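Local coordinates for protein 2-keto acid:ferredoxin oxidoreductase subunit alpha (Pyrococcus furiosus, PDB 1YD7) that probably serves as the alpha subunit of a ferredoxin-dependent oxidoreductase that converts 2-oxoglutarate and coenzyme A to succinyl-CoA and carbon dioxide, at residues F15-P20 / V196-P201; D21-D26 / S158-A163; R31-A36 / D165-A170; G87-T92 / I204-R209. One frame throughout, in Å; residues are numbered along the deposited sequence.

How the contacts relate
Contact 1 joins the two ends of the modelled chain: 15-20 pairs antiparallel with 196-201, closing a loop of 175 residues that encloses both segments of contacts 2 and 3. Strand 19-24 runs from contact 1 into contact 2, where it turns into helix 25-36 and meets the start of helix 160-177. Farther along the same two helices pack in contact 3, so contacts 2 and 3 cross in sequence. Contact 4, from 87-92 to 204-209, crosses all three and ties the entry to a strand of the parallel sheet to the loop that follows strand 193-198. Contacts 3 and 4 have centres about 9 Å apart, and they touch.

Contact 1 of 4, residues F15-P20 / V196-P201; sequences FPVGEP and VYIPNP
Ile-198 O receives two consecutive backbone N-H groups from the facing segment. Glu-19 N donates to Ile-198 O over 3.2 Å, and Gly-18 N bonds to the same oxygen as well, although its modelled separation is so short that the exact length is doubtful. In return Ile-198 N gives Glu-19 O a straighter bond of 3.0 Å, with 165° at the hydrogen. One step on, Pro-20 CA approaches Val-196 O at 3.2 Å, a CA-H...O contact that falls at the non-hydrogen-bonded pair of Pro-20 and Tyr-197.

Side chains flank this backbone core. Tyr-197 has CG anti to its backbone N (chi1 -180°), and its ring extends alongside the opposite chain, with CE1 3.4 Å from Glu-19 N in an oblique approach. The amide of Asn-200 lies against Gly-18 CA, with OD1 and ND2 each 3.5 Å from it. Val-17 and Ile-198 cross at about a right angle, their closest methyls being CG1 of Val-17 and CG2 of Ile-198, 4.1 Å apart.

A second shell fixes the polar ends. Glu-203 takes a hydrogen bond from Tyr-197 OH on one carboxylate oxygen and from Asn-200 ND2 on the other. Ile-198 also touches Leu-35 of helix 25-36 and Phe-164 of helix 160-177. Gly-18 has a positive phi of 75°, and with Glu-19 it shares the single partner Ile-198: a G1 beta bulge at the end of a two-stranded antiparallel sheet.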
loop_
_atom_site.group_PDB
_atom_site.type_symbol
_atom_site.label_atom_id
_atom_site.label_comp_id
_atom_site.label_asym_id
_atom_site.label_seq_id
_atom_site.Cartn_x
_atom_site.Cartn_y
_atom_site.Cartn_z
ATOM N N PHE A 15 14.362 -4.733 -5.841
ATOM C CA PHE A 15 14.359 -5.881 -4.954
ATOM C C PHE A 15 14.249 -7.144 -5.805
ATOM O O PHE A 15 13.796 -7.073 -6.952
ATOM C CB PHE A 15 13.209 -5.822 -3.953
ATOM C CG PHE A 15 11.894 -5.417 -4.552
ATOM C CD1 PHE A 15 11.091 -6.344 -5.213
ATOM C CD2 PHE A 15 11.445 -4.105 -4.429
ATOM C CE1 PHE A 15 9.872 -5.958 -5.760
ATOM C CE2 PHE A 15 10.222 -3.705 -4.984
ATOM C CZ PHE A 15 9.436 -4.631 -5.644
ATOM N N PRO A 16 14.671 -8.300 -5.251
ATOM C CA PRO A 16 14.580 -9.558 -5.995
ATOM C C PRO A 16 13.135 -9.975 -6.304
ATOM O O PRO A 16 12.248 -9.901 -5.434
ATOM C CB PRO A 16 15.266 -10.579 -5.056
ATOM C CG PRO A 16 16.081 -9.771 -4.118
ATOM C CD PRO A 16 15.302 -8.496 -3.938
ATOM N N VAL A 17 12.925 -10.422 -7.539
ATOM C CA VAL A 17 11.619 -10.843 -8.019
ATOM C C VAL A 17 11.775 -12.162 -8.788
ATOM O O VAL A 17 12.847 -12.460 -9.289
ATOM C CB VAL A 17 10.966 -9.773 -8.960
ATOM C CG1 VAL A 17 10.802 -8.456 -8.236
ATOM C CG2 VAL A 17 11.779 -9.594 -10.248
ATOM N N GLY A 18 10.695 -12.923 -8.918
ATOM C CA GLY A 18 10.752 -14.159 -9.666
ATOM C C GLY A 18 11.483 -15.247 -8.877
ATOM O O GLY A 18 12.112 -16.133 -9.467
ATOM N N GLU A 19 11.396 -15.171 -7.545
ATOM C CA GLU A 19 12.008 -16.162 -6.666
ATOM C C GLU A 19 11.586 -15.906 -5.215
ATOM O O GLU A 19 11.020 -14.846 -4.920
ATOM C CB GLU A 19 13.538 -16.142 -6.810
ATOM C CG GLU A 19 14.176 -14.824 -6.436
ATOM C CD GLU A 19 15.668 -14.836 -6.605
ATOM O OE1 GLU A 19 16.340 -15.747 -6.043
ATOM O OE2 GLU A 19 16.170 -13.917 -7.294
ATOM N N PRO A 20 11.808 -16.894 -4.314
ATOM C CA PRO A 20 11.439 -16.700 -2.926
ATOM C C PRO A 20 12.394 -15.797 -2.170
ATOM O O PRO A 20 13.519 -15.576 -2.565
ATOM C CB PRO A 20 11.461 -18.136 -2.334
ATOM C CG PRO A 20 11.603 -19.063 -3.513
ATOM C CD PRO A 20 12.372 -18.246 -4.510
ATOM N N VAL A 196 8.385 -16.291 1.018
ATOM C CA VAL A 196 7.343 -16.217 0.010
ATOM C C VAL A 196 7.947 -16.012 -1.364
ATOM O O VAL A 196 8.927 -15.281 -1.543
ATOM C CB VAL A 196 6.274 -15.104 0.304
ATOM C CG1 VAL A 196 5.695 -15.268 1.697
ATOM C CG2 VAL A 196 6.851 -13.754 0.158
ATOM N N TYR A 197 7.348 -16.705 -2.320
ATOM C CA TYR A 197 7.630 -16.512 -3.719
ATOM C C TYR A 197 7.129 -15.120 -4.183
ATOM O O TYR A 197 5.946 -14.791 -4.081
ATOM C CB TYR A 197 6.995 -17.644 -4.549
ATOM C CG TYR A 197 7.285 -17.464 -6.009
ATOM C CD1 TYR A 197 8.557 -17.680 -6.507
ATOM C CD2 TYR A 197 6.304 -17.007 -6.883
ATOM C CE1 TYR A 197 8.849 -17.462 -7.845
ATOM C CE2 TYR A 197 6.591 -16.812 -8.241
ATOM C CZ TYR A 197 7.857 -17.028 -8.712
ATOM O OH TYR A 197 8.170 -16.810 -10.056
ATOM N N ILE A 198 8.071 -14.315 -4.660
ATOM C CA ILE A 198 7.815 -12.978 -5.169
ATOM C C ILE A 198 7.775 -13.111 -6.678
ATOM O O ILE A 198 8.816 -13.307 -7.286
ATOM C CB ILE A 198 8.948 -11.988 -4.827
ATOM C CG1 ILE A 198 9.193 -11.915 -3.308
ATOM C CG2 ILE A 198 8.618 -10.587 -5.425
ATOM C CD1 ILE A 198 8.010 -11.422 -2.477
ATOM N N PRO A 199 6.578 -13.007 -7.286
ATOM C CA PRO A 199 6.465 -13.325 -8.703
ATOM C C PRO A 199 7.137 -12.315 -9.627
ATOM O O PRO A 199 7.390 -11.190 -9.237
ATOM C CB PRO A 199 4.945 -13.339 -8.942
ATOM C CG PRO A 199 4.310 -13.339 -7.569
ATOM C CD PRO A 199 5.277 -12.603 -6.714
ATOM N N ASN A 200 7.458 -12.746 -10.835
ATOM C CA ASN A 200 7.795 -11.825 -11.912
ATOM C C ASN A 200 6.561 -11.001 -12.287
ATOM O O ASN A 200 5.436 -11.483 -12.166
ATOM C CB ASN A 200 8.278 -12.586 -13.150
ATOM C CG ASN A 200 9.628 -13.210 -12.947
ATOM O OD1 ASN A 200 10.615 -12.504 -12.748
ATOM N ND2 ASN A 200 9.689 -14.543 -12.989
ATOM N N PRO A 201 6.768 -9.762 -12.751
ATOM C CA PRO A 201 5.677 -8.922 -13.235
ATOM C C PRO A 201 4.715 -9.682 -14.146
ATOM O O PRO A 201 3.503 -9.678 -13.913
ATOM C CB PRO A 201 6.414 -7.828 -14.021
ATOM C CG PRO A 201 7.700 -7.682 -13.322
ATOM C CD PRO A 201 8.072 -9.072 -12.844
#

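Contact 2 of 4, residues D21-D26 / S158-A163; sequences DFIQGD and STVQEA
The flat groups that meet Val-160 across this contact are the peptide units of Ile-23 to Gly-25, and no ring takes part. Methyl CG1 of Val-160 lies 3.7 Å from Ile-23 O and somewhat farther from Gln-24 O, while its other methyl, CG2, stands 3.8 Å from Gly-25 N. Here the junction of strand 19-24 with helix 25-36 packs on the N-terminal turn of helix 160-177, within what is probably an alpha/beta domain of the thiamine diphosphate-binding type. The strand ends at Gln-24, the N-cap of helix 25-36, and helix 160-177 begins alongside with Thr-159 as its N-cap. The nearest CA atoms, of Gly-25 and Val-160, are only 4.6 Å apart, so the two chains meet at close range where one of the residues is a glycine.

With CG1 anti to the backbone N (chi1 176°), that methyl of Val-160 faces both carbonyls. Apolar packing is slight, with Ile-23 CG1 and Val-160 CG1 at 4.2 Å, and the whole contact buries just 162 Å². Around it, Val-160 also touches Ala-28, and Ala-163 touches Ile-29, both of helix 25-36.

The second helix start is held by its own polar groups. Thr-159 OG1 accepts from Glu-162 N at 3.1 Å, a nearly straight capping bond. Glu-162 OE1 in turn takes two donors from Ser-158: the backbone N arrives nearly along the C-O axis, and OG from above the carboxylate plane. One turn into the helix, Ala-163 CB closes the contact by resting 3.7 Å from Gly-25 O.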
loop_
_atom_site.group_PDB
_atom_site.type_symbol
_atom_site.label_atom_id
_atom_site.label_comp_id
_atom_site.label_asym_id
_atom_site.label_seq_id
_atom_site.Cartn_x
_atom_site.Cartn_y
_atom_site.Cartn_z
ATOM N N ASP A 21 11.899 -15.254 -1.090
ATOM C CA ASP A 21 12.691 -14.439 -0.229
ATOM C C ASP A 21 11.990 -14.467 1.101
ATOM O O ASP A 21 10.759 -14.529 1.167
ATOM C CB ASP A 21 12.759 -12.999 -0.744
ATOM C CG ASP A 21 14.039 -12.276 -0.323
ATOM O OD1 ASP A 21 14.776 -12.760 0.584
ATOM O OD2 ASP A 21 14.328 -11.237 -0.946
ATOM N N PHE A 22 12.789 -14.359 2.148
ATOM C CA PHE A 22 12.352 -14.553 3.507
ATOM C C PHE A 22 12.223 -13.144 4.042
ATOM O O PHE A 22 13.232 -12.490 4.332
ATOM C CB PHE A 22 13.424 -15.396 4.242
ATOM C CG PHE A 22 13.066 -15.794 5.647
ATOM C CD1 PHE A 22 11.821 -16.335 5.944
ATOM C CD2 PHE A 22 14.006 -15.671 6.679
ATOM C CE1 PHE A 22 11.489 -16.716 7.247
ATOM C CE2 PHE A 22 13.697 -16.064 7.965
ATOM C CZ PHE A 22 12.435 -16.598 8.255
ATOM N N ILE A 23 10.983 -12.659 4.149
ATOM C CA ILE A 23 10.750 -11.223 4.336
ATOM C C ILE A 23 9.676 -11.004 5.347
ATOM O O ILE A 23 8.950 -11.924 5.664
ATOM C CB ILE A 23 10.365 -10.507 3.015
ATOM C CG1 ILE A 23 9.077 -11.082 2.427
ATOM C CG2 ILE A 23 11.475 -10.636 1.991
ATOM C CD1 ILE A 23 8.627 -10.384 1.185
ATOM N N GLN A 24 9.591 -9.780 5.856
ATOM C CA GLN A 24 8.565 -9.435 6.822
ATOM C C GLN A 24 7.331 -8.862 6.119
ATOM O O GLN A 24 7.379 -8.569 4.919
ATOM C CB GLN A 24 9.115 -8.452 7.848
ATOM C CG GLN A 24 10.144 -9.096 8.800
ATOM C CD GLN A 24 10.709 -8.119 9.781
ATOM O OE1 GLN A 24 11.402 -7.186 9.404
ATOM N NE2 GLN A 24 10.400 -8.312 11.049
ATOM N N GLY A 25 6.235 -8.752 6.875
ATOM C CA GLY A 25 4.946 -8.371 6.356
ATOM C C GLY A 25 4.956 -6.988 5.698
ATOM O O GLY A 25 4.380 -6.826 4.621
ATOM N N ASP A 26 5.614 -6.014 6.332
ATOM C CA ASP A 26 5.735 -4.665 5.783
ATOM C C ASP A 26 6.460 -4.612 4.438
ATOM O O ASP A 26 6.063 -3.857 3.530
ATOM C CB ASP A 26 6.425 -3.738 6.777
ATOM C CG ASP A 26 5.523 -3.337 7.899
ATOM O OD1 ASP A 26 4.290 -3.358 7.684
ATOM O OD2 ASP A 26 6.036 -3.019 9.001
ATOM N N SER A 158 -3.400 -11.833 7.604
ATOM C CA SER A 158 -2.989 -12.439 8.891
ATOM C C SER A 158 -1.625 -13.114 8.797
ATOM O O SER A 158 -1.035 -13.436 9.809
ATOM C CB SER A 158 -4.046 -13.450 9.350
ATOM O OG SER A 158 -4.113 -14.511 8.415
ATOM N N THR A 159 -1.139 -13.310 7.573
ATOM C CA THR A 159 0.185 -13.809 7.304
ATOM C C THR A 159 0.924 -12.906 6.306
ATOM O O THR A 159 0.310 -12.028 5.648
ATOM C CB THR A 159 0.125 -15.208 6.697
ATOM O OG1 THR A 159 -0.353 -15.136 5.349
ATOM C CG2 THR A 159 -0.810 -16.112 7.512
ATOM N N VAL A 160 2.234 -13.149 6.188
ATOM C CA VAL A 160 3.108 -12.433 5.258
ATOM C C VAL A 160 2.695 -12.702 3.820
ATOM O O VAL A 160 2.693 -11.779 3.009
ATOM C CB VAL A 160 4.604 -12.781 5.458
ATOM C CG1 VAL A 160 5.481 -12.109 4.436
ATOM C CG2 VAL A 160 5.087 -12.395 6.861
ATOM N N GLN A 161 2.369 -13.956 3.501
ATOM C CA GLN A 161 1.833 -14.317 2.176
ATOM C C GLN A 161 0.576 -13.482 1.842
ATOM O O GLN A 161 0.447 -12.963 0.738
ATOM C CB GLN A 161 1.480 -15.792 2.121
ATOM C CG GLN A 161 0.939 -16.288 0.763
ATOM C CD GLN A 161 1.976 -16.224 -0.312
ATOM O OE1 GLN A 161 3.048 -16.804 -0.177
ATOM N NE2 GLN A 161 1.669 -15.521 -1.407
ATOM N N GLU A 162 -0.322 -13.351 2.814
ATOM C CA GLU A 162 -1.530 -12.542 2.664
ATOM C C GLU A 162 -1.263 -11.038 2.582
ATOM O O GLU A 162 -1.957 -10.346 1.860
ATOM C CB GLU A 162 -2.502 -12.832 3.796
ATOM C CG GLU A 162 -3.146 -14.188 3.647
ATOM C CD GLU A 162 -4.202 -14.455 4.692
ATOM O OE1 GLU A 162 -4.244 -13.731 5.707
ATOM O OE2 GLU A 162 -5.008 -15.387 4.470
ATOM N N ALA A 163 -0.277 -10.538 3.326
ATOM C CA ALA A 163 0.180 -9.162 3.162
ATOM C C ALA A 163 0.597 -8.885 1.705
ATOM O O ALA A 163 0.187 -7.880 1.115
ATOM C CB ALA A 163 1.301 -8.827 4.109
#

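Contact 3 of 4, residues R31-A36 / D165-A170; sequences RAAILA and DFTIRA
Helix segments 31-36 and 165-170 cross at -35° with their axes 8.3 Å apart at closest approach, and Ala-32 faces Ile-168 with 5.6 Å between the CA atoms. Small side chains permit this spacing. Ala-32 CB, which points toward the other helix, meets Thr-167 CG2 at 3.5 Å, a tight methyl-to-methyl contact, and it also lies 3.9 Å from Ile-168 CG1. The same threonine methyl is 3.6 Å from Ala-33 N, so it sits over the backbone of the first helix as well. Farther along, Ala-36 CB reaches Ile-168 CG1 more loosely, at 4.5 Å.

The rotation of Thr-167 divides its branches. CG2 is anti to the backbone N and goes across to the alanines, while OG1 (chi1 -69°) lies beside that N and hydrogen-bonds to Ala-163 O one turn back in its own helix; the buried hydroxyl is thereby satisfied locally. Phe-164 and Phe-171 continue the interface along helix 160-177, against Ala-32 and Ala-36 respectively.

Thr-167 also touches Leu-183 of the parallel sheet. Such close packing of two helices on a parallel sheet, strand order 2-1-3-4-6-5, fits the alpha/beta fold of thiamine diphosphate-binding domains.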
loop_
_atom_site.group_PDB
_atom_site.type_symbol
_atom_site.label_atom_id
_atom_site.label_comp_id
_atom_site.label_asym_id
_atom_site.label_seq_id
_atom_site.Cartn_x
_atom_site.Cartn_y
_atom_site.Cartn_z
ATOM N N ARG A 31 6.762 -4.389 -1.566
ATOM C CA ARG A 31 7.067 -5.066 -2.814
ATOM C C ARG A 31 5.834 -5.275 -3.692
ATOM O O ARG A 31 5.906 -5.119 -4.914
ATOM C CB ARG A 31 7.724 -6.413 -2.552
ATOM C CG ARG A 31 9.090 -6.289 -1.976
ATOM C CD ARG A 31 9.862 -7.631 -2.021
ATOM N NE ARG A 31 11.085 -7.552 -1.205
ATOM C CZ ARG A 31 12.095 -8.427 -1.248
ATOM N NH1 ARG A 31 12.111 -9.437 -2.111
ATOM N NH2 ARG A 31 13.128 -8.261 -0.440
ATOM N N ALA A 32 4.735 -5.683 -3.065
ATOM C CA ALA A 32 3.461 -5.870 -3.758
ATOM C C ALA A 32 2.941 -4.556 -4.367
ATOM O O ALA A 32 2.514 -4.526 -5.518
ATOM C CB ALA A 32 2.423 -6.438 -2.803
ATOM N N ALA A 33 2.970 -3.494 -3.568
ATOM C CA ALA A 33 2.500 -2.185 -3.999
ATOM C C ALA A 33 3.256 -1.749 -5.246
ATOM O O ALA A 33 2.653 -1.432 -6.253
ATOM C CB ALA A 33 2.638 -1.184 -2.877
ATOM N N ILE A 34 4.581 -1.852 -5.199
ATOM C CA ILE A 34 5.436 -1.517 -6.324
ATOM C C ILE A 34 5.250 -2.411 -7.532
ATOM O O ILE A 34 5.221 -1.928 -8.676
ATOM C CB ILE A 34 6.901 -1.484 -5.873
ATOM C CG1 ILE A 34 7.097 -0.244 -4.993
ATOM C CG2 ILE A 34 7.825 -1.480 -7.046
ATOM C CD1 ILE A 34 8.444 -0.067 -4.444
ATOM N N LEU A 35 5.141 -3.714 -7.315
ATOM C CA LEU A 35 4.883 -4.623 -8.430
ATOM C C LEU A 35 3.511 -4.338 -9.045
ATOM O O LEU A 35 3.321 -4.550 -10.237
ATOM C CB LEU A 35 4.989 -6.112 -8.008
ATOM C CG LEU A 35 6.423 -6.664 -7.869
ATOM C CD1 LEU A 35 6.433 -7.870 -6.928
ATOM C CD2 LEU A 35 7.030 -7.036 -9.234
ATOM N N ALA A 36 2.564 -3.890 -8.223
ATOM C CA ALA A 36 1.217 -3.564 -8.695
ATOM C C ALA A 36 1.140 -2.233 -9.472
ATOM O O ALA A 36 0.123 -1.956 -10.094
ATOM C CB ALA A 36 0.243 -3.524 -7.537
ATOM N N ASP A 165 -0.334 -10.831 -1.153
ATOM C CA ASP A 165 -1.428 -11.096 -2.074
ATOM C C ASP A 165 -2.592 -10.106 -1.899
ATOM O O ASP A 165 -3.207 -9.725 -2.866
ATOM C CB ASP A 165 -1.997 -12.517 -1.891
ATOM C CG ASP A 165 -1.022 -13.625 -2.281
ATOM O OD1 ASP A 165 -0.209 -13.470 -3.214
ATOM O OD2 ASP A 165 -1.103 -14.699 -1.648
ATOM N N PHE A 166 -2.915 -9.760 -0.660
ATOM C CA PHE A 166 -3.966 -8.842 -0.381
ATOM C C PHE A 166 -3.591 -7.414 -0.815
ATOM O O PHE A 166 -4.490 -6.606 -1.117
ATOM C CB PHE A 166 -4.347 -8.837 1.102
ATOM C CG PHE A 166 -5.075 -10.090 1.590
ATOM C CD1 PHE A 166 -5.021 -11.296 0.914
ATOM C CD2 PHE A 166 -5.769 -10.051 2.777
ATOM C CE1 PHE A 166 -5.669 -12.424 1.420
ATOM C CE2 PHE A 166 -6.414 -11.174 3.272
ATOM C CZ PHE A 166 -6.359 -12.358 2.585
ATOM N N THR A 167 -2.293 -7.083 -0.807
ATOM C CA THR A 167 -1.857 -5.760 -1.257
ATOM C C THR A 167 -2.092 -5.633 -2.788
ATOM O O THR A 167 -2.660 -4.643 -3.244
ATOM C CB THR A 167 -0.399 -5.435 -0.826
ATOM O OG1 THR A 167 -0.369 -5.262 0.600
ATOM C CG2 THR A 167 0.096 -4.140 -1.474
ATOM N N ILE A 168 -1.698 -6.652 -3.549
ATOM C CA ILE A 168 -1.978 -6.687 -4.969
ATOM C C ILE A 168 -3.481 -6.655 -5.255
ATOM O O ILE A 168 -3.938 -5.917 -6.150
ATOM C CB ILE A 168 -1.307 -7.890 -5.643
ATOM C CG1 ILE A 168 0.198 -7.639 -5.742
ATOM C CG2 ILE A 168 -1.886 -8.129 -7.041
ATOM C CD1 ILE A 168 0.959 -8.852 -6.057
ATOM N N ARG A 169 -4.248 -7.437 -4.497
ATOM C CA ARG A 169 -5.675 -7.457 -4.660
ATOM C C ARG A 169 -6.279 -6.091 -4.339
ATOM O O ARG A 169 -7.227 -5.685 -5.004
ATOM C CB ARG A 169 -6.306 -8.588 -3.844
ATOM C CG ARG A 169 -7.832 -8.670 -3.934
ATOM C CD ARG A 169 -8.368 -10.118 -3.864
ATOM N NE ARG A 169 -7.857 -10.895 -2.729
ATOM C CZ ARG A 169 -7.066 -11.976 -2.817
ATOM N NH1 ARG A 169 -6.689 -12.580 -1.702
ATOM N NH2 ARG A 169 -6.624 -12.461 -3.985
ATOM N N ALA A 170 -5.731 -5.369 -3.351
ATOM C CA ALA A 170 -6.274 -4.075 -2.974
ATOM C C ALA A 170 -6.103 -3.037 -4.093
ATOM O O ALA A 170 -6.992 -2.244 -4.305
ATOM C CB ALA A 170 -5.652 -3.568 -1.704
#

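Contact 4 of 4, residues G87-T92 / I204-R209; sequences GAKAMT and IEIINR
Lys-89 and Arg-209 carry this contact although the backbones stay well apart, the nearest CA atoms, of Lys-89 and Asn-208, being 9.0 Å apart. The tight part has two centres. At one, Arg-209 NH2 donates to Ala-88 O over 2.8 Å, bent (138°) and from above the carbonyl plane. The Arg-209 chain bends at chi3 (74°), which places NE; Glu-175 forms a salt bridge with NH2, and NH1 bonds to Ser-84 O. At the other lies the tip of Lys-89, whose chain is extended beyond CG. Its NZ comes within 3.2 Å of Ile-206 CG2, Asn-208 crosses the lysine at about a right angle, and NZ donates to Ala-36 O of segment 31-36.

The looser side is at exposed Gly-87, whose CA comes no nearer than 4.1 Å, to Arg-209 NH1, and along the water-bridged route from Lys-89. There NZ donates to a water at 2.6 Å that passes a hydrogen bond on to Ile-207 O, 2.9 Å from that water.

Since Gly-87 ends helix 73-85 in a Schellman motif, the loop after strand 193-198 is joined here to the turn between that helix and central strand 90-95 of the parallel alpha/beta fold.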
loop_
_atom_site.group_PDB
_atom_site.type_symbol
_atom_site.label_atom_id
_atom_site.label_comp_id
_atom_site.label_asym_id
_atom_site.label_seq_id
_atom_site.Cartn_x
_atom_site.Cartn_y
_atom_site.Cartn_z
ATOM N N GLY A 87 -3.742 10.907 -12.079
ATOM C CA GLY A 87 -3.420 9.732 -12.900
ATOM C C GLY A 87 -2.447 8.695 -12.312
ATOM O O GLY A 87 -2.118 7.725 -12.982
ATOM N N ALA A 88 -2.021 8.873 -11.065
ATOM C CA ALA A 88 -1.092 7.949 -10.397
ATOM C C ALA A 88 -1.823 6.808 -9.669
ATOM O O ALA A 88 -2.965 6.974 -9.215
ATOM C CB ALA A 88 -0.255 8.739 -9.359
ATOM N N LYS A 89 -1.159 5.659 -9.527
ATOM C CA LYS A 89 -1.588 4.660 -8.520
ATOM C C LYS A 89 -0.984 5.057 -7.190
ATOM O O LYS A 89 0.233 5.093 -7.055
ATOM C CB LYS A 89 -1.136 3.269 -8.884
ATOM C CG LYS A 89 -1.892 2.628 -10.004
ATOM C CD LYS A 89 -1.667 1.092 -9.954
ATOM C CE LYS A 89 -2.291 0.410 -11.122
ATOM N NZ LYS A 89 -2.199 -1.037 -11.016
ATOM N N ALA A 90 -1.834 5.375 -6.222
ATOM C CA ALA A 90 -1.428 6.070 -5.004
ATOM C C ALA A 90 -1.821 5.292 -3.776
ATOM O O ALA A 90 -2.820 4.545 -3.797
ATOM C CB ALA A 90 -2.075 7.454 -4.932
HETATM N N MSE A 91 -1.019 5.461 -2.725
HETATM C CA MSE A 91 -1.296 4.893 -1.420
HETATM C C MSE A 91 -0.816 5.806 -0.300
HETATM O O MSE A 91 0.007 6.689 -0.507
HETATM C CB MSE A 91 -0.746 3.458 -1.295
HETATM C CG MSE A 91 0.649 3.280 -0.755
HETATM SE SE MSE A 91 1.175 1.377 -0.226
HETATM C CE MSE A 91 -0.379 0.516 0.174
ATOM N N THR A 92 -1.403 5.627 0.874
ATOM C CA THR A 92 -0.932 6.250 2.089
ATOM C C THR A 92 -1.031 5.206 3.198
ATOM O O THR A 92 -1.693 4.184 3.022
ATOM C CB THR A 92 -1.737 7.546 2.433
ATOM O OG1 THR A 92 -1.287 8.085 3.691
ATOM C CG2 THR A 92 -3.257 7.283 2.501
ATOM N N ILE A 204 1.868 -11.678 -12.707
ATOM C CA ILE A 204 0.834 -11.012 -11.895
ATOM C C ILE A 204 -0.227 -10.298 -12.749
ATOM O O ILE A 204 0.098 -9.461 -13.601
ATOM C CB ILE A 204 1.454 -9.973 -10.913
ATOM C CG1 ILE A 204 2.679 -10.563 -10.216
ATOM C CG2 ILE A 204 0.424 -9.536 -9.870
ATOM C CD1 ILE A 204 3.445 -9.601 -9.339
ATOM N N GLU A 205 -1.487 -10.624 -12.474
ATOM C CA GLU A 205 -2.633 -9.954 -13.069
ATOM C C GLU A 205 -2.855 -8.595 -12.405
ATOM O O GLU A 205 -3.237 -8.525 -11.236
ATOM C CB GLU A 205 -3.904 -10.822 -12.933
ATOM C CG GLU A 205 -5.006 -10.557 -14.009
ATOM C CD GLU A 205 -6.366 -10.058 -13.465
ATOM O OE1 GLU A 205 -6.580 -10.006 -12.229
ATOM O OE2 GLU A 205 -7.243 -9.722 -14.298
ATOM N N ILE A 206 -2.612 -7.527 -13.167
ATOM C CA ILE A 206 -2.894 -6.157 -12.737
ATOM C C ILE A 206 -4.099 -5.581 -13.491
ATOM O O ILE A 206 -4.135 -5.614 -14.709
ATOM C CB ILE A 206 -1.663 -5.242 -12.956
ATOM C CG1 ILE A 206 -0.427 -5.775 -12.211
ATOM C CG2 ILE A 206 -1.957 -3.829 -12.511
ATOM C CD1 ILE A 206 -0.660 -6.062 -10.768
ATOM N N ILE A 207 -5.090 -5.080 -12.758
ATOM C CA ILE A 207 -6.172 -4.292 -13.344
ATOM C C ILE A 207 -5.859 -2.787 -13.239
ATOM O O ILE A 207 -5.468 -2.297 -12.175
ATOM C CB ILE A 207 -7.510 -4.538 -12.633
ATOM C CG1 ILE A 207 -7.884 -6.018 -12.651
ATOM C CG2 ILE A 207 -8.647 -3.708 -13.296
ATOM C CD1 ILE A 207 -9.169 -6.318 -11.888
ATOM N N ASN A 208 -6.048 -2.061 -14.340
ATOM C CA ASN A 208 -5.913 -0.598 -14.363
ATOM C C ASN A 208 -7.261 0.096 -14.592
ATOM O O ASN A 208 -8.135 -0.444 -15.255
ATOM C CB ASN A 208 -4.877 -0.200 -15.397
ATOM C CG ASN A 208 -3.481 -0.642 -14.999
ATOM O OD1 ASN A 208 -3.021 -0.355 -13.881
ATOM N ND2 ASN A 208 -2.803 -1.359 -15.897
ATOM N N ARG A 209 -7.450 1.256 -13.970
ATOM C CA ARG A 209 -8.752 1.966 -14.020
ATOM C C ARG A 209 -9.219 2.241 -15.469
ATOM O O ARG A 209 -8.398 2.485 -16.377
ATOM C CB ARG A 209 -8.673 3.300 -13.273
ATOM C CG ARG A 209 -7.672 4.295 -13.952
ATOM C CD ARG A 209 -7.391 5.477 -13.038
ATOM N NE ARG A 209 -6.517 5.083 -11.934
ATOM C CZ ARG A 209 -5.946 5.918 -11.082
ATOM N NH1 ARG A 209 -6.130 7.225 -11.203
ATOM N NH2 ARG A 209 -5.162 5.442 -10.118
HETATM O O HOH W 1 -3.968 -2.375 -9.680
#